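Local coordinates for protein anaphase-promoting complex subunit cut9 (Schizosaccharomyces pombe, PDB 2XPI) that serves as a subunit of the anaphase-promoting complex/cyclosome, a ubiquitin ligase controlling mitosis and G1, and uses its TPR repeats to homodimerize and bind hcn1, at residues Y86-L89 with W90-D93. Sequence-based numbering, arbitrary orientation.
Sequences YLRL and WRHD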
# COMPACT_ATOMS: atom_id res chain seq x y z
N TYR A 86 -22.60 0.52 20.91
CA TYR A 86 -21.67 1.65 20.98
C TYR A 86 -20.32 1.26 20.40
O TYR A 86 -19.64 2.08 19.82
CB TYR A 86 -21.43 2.12 22.41
CG TYR A 86 -22.54 2.95 22.99
CD1 TYR A 86 -23.31 2.48 24.05
CD2 TYR A 86 -22.82 4.21 22.47
CE1 TYR A 86 -24.33 3.24 24.57
CE2 TYR A 86 -23.84 4.98 22.99
CZ TYR A 86 -24.60 4.49 24.04
OH TYR A 86 -25.61 5.26 24.56
N LEU A 87 -19.92 0.00 20.62
CA LEU A 87 -18.64 -0.50 20.14
C LEU A 87 -18.62 -0.50 18.62
O LEU A 87 -17.70 0.02 18.00
CB LEU A 87 -18.40 -1.92 20.67
CG LEU A 87 -17.51 -2.00 21.92
CD1 LEU A 87 -17.76 -0.83 22.83
CD2 LEU A 87 -17.68 -3.32 22.66
N ARG A 88 -19.66 -1.06 18.03
CA ARG A 88 -19.80 -1.13 16.59
C ARG A 88 -19.86 0.23 15.91
O ARG A 88 -19.14 0.46 14.95
CB ARG A 88 -21.01 -1.95 16.22
CG ARG A 88 -20.87 -3.38 16.59
CD ARG A 88 -22.13 -4.06 16.22
NE ARG A 88 -22.08 -5.48 16.54
CZ ARG A 88 -23.08 -6.10 17.14
NH1 ARG A 88 -24.16 -5.42 17.47
NH2 ARG A 88 -22.99 -7.40 17.40
N LEU A 89 -20.71 1.13 16.39
CA LEU A 89 -20.68 2.50 15.89
C LEU A 89 -19.27 3.06 15.92
O LEU A 89 -18.81 3.70 14.97
CB LEU A 89 -21.57 3.38 16.73
CG LEU A 89 -23.02 3.55 16.25
CD1 LEU A 89 -23.42 2.53 15.20
CD2 LEU A 89 -23.98 3.57 17.45
N TRP A 90 -18.57 2.80 17.02
CA TRP A 90 -17.23 3.31 17.22
C TRP A 90 -16.23 2.67 16.25
O TRP A 90 -15.45 3.37 15.62
CB TRP A 90 -16.82 3.09 18.68
CG TRP A 90 -15.44 3.52 19.03
CD1 TRP A 90 -14.62 4.33 18.30
CD2 TRP A 90 -14.71 3.17 20.21
NE1 TRP A 90 -13.42 4.50 18.95
CE2 TRP A 90 -13.45 3.79 20.12
CE3 TRP A 90 -15.01 2.39 21.33
CZ2 TRP A 90 -12.49 3.66 21.12
CZ3 TRP A 90 -14.04 2.26 22.32
CH2 TRP A 90 -12.79 2.89 22.20
N ARG A 91 -16.26 1.35 16.14
CA ARG A 91 -15.41 0.66 15.19
C ARG A 91 -15.69 1.18 13.79
O ARG A 91 -14.78 1.49 13.04
CB ARG A 91 -15.69 -0.83 15.24
CG ARG A 91 -15.12 -1.58 14.08
CD ARG A 91 -15.79 -2.94 14.00
NE ARG A 91 -17.20 -2.83 13.63
CZ ARG A 91 -18.10 -3.78 13.83
NH1 ARG A 91 -17.72 -4.91 14.42
NH2 ARG A 91 -19.37 -3.61 13.47
N HIS A 92 -16.96 1.32 13.45
CA HIS A 92 -17.32 1.75 12.11
C HIS A 92 -16.72 3.10 11.74
O HIS A 92 -16.20 3.30 10.64
CB HIS A 92 -18.83 1.82 11.97
CG HIS A 92 -19.30 1.70 10.56
ND1 HIS A 92 -19.10 0.56 9.81
CD2 HIS A 92 -19.99 2.55 9.78
CE1 HIS A 92 -19.64 0.72 8.62
NE2 HIS A 92 -20.19 1.92 8.57
N ASP A 93 -16.81 4.04 12.67
CA ASP A 93 -16.35 5.38 12.39
C ASP A 93 -14.83 5.40 12.33
O ASP A 93 -14.25 6.11 11.51
CB ASP A 93 -16.89 6.36 13.42
CG ASP A 93 -16.43 7.76 13.16
OD1 ASP A 93 -15.61 8.26 13.96
OD2 ASP A 93 -16.85 8.36 12.15
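With CG beside the backbone N and anti to the carbonyl carbon (chi1 -67°) and the chain extended from CG to NE, Arg-88 runs beside Arg-91, whose CG lies anti to the backbone N and whose chain bends at chi3 (68°), turning its guanidinium back over the neighbour's aliphatic stem. The two belong to one face of helix 83-96, the first helix of TPR 1, one turn apart. CG of Arg-88 lies over one face of the Arg-91 guanidinium, 3.5 Å from Arg-91 NH2, while the two guanidinium planes are 37° apart. Asp-119 forms salt bridges with both arginines, through OD2 to Arg-88 NH2 and OD1 to Arg-91 NH1, and its charge probably offsets theirs. The backbone is held by i to i+4 hydrogen bonds: Arg-91 N to Leu-87 O at 2.7 Å, His-92 N to Arg-88 O at 2.8 Å and Trp-90 N to Tyr-86 O at 3.1 Å. On another side of the helix, Leu-87 and Trp-90 pack against helix 100-114 of the same repeat, at Val-110 and at Cys-102 and Val-106. The indole also makes a cation-pi contact with Lys-232 of the second subunit, and Asp-93 accepts a hydrogen bond from Ile-196 N of that subunit, in keeping with the role of TPR 1-7 in homodimerization. Between Leu-87 and the indole the touch is light, Leu-87 CD1 lying 4.5 Å from Trp-90 CE3.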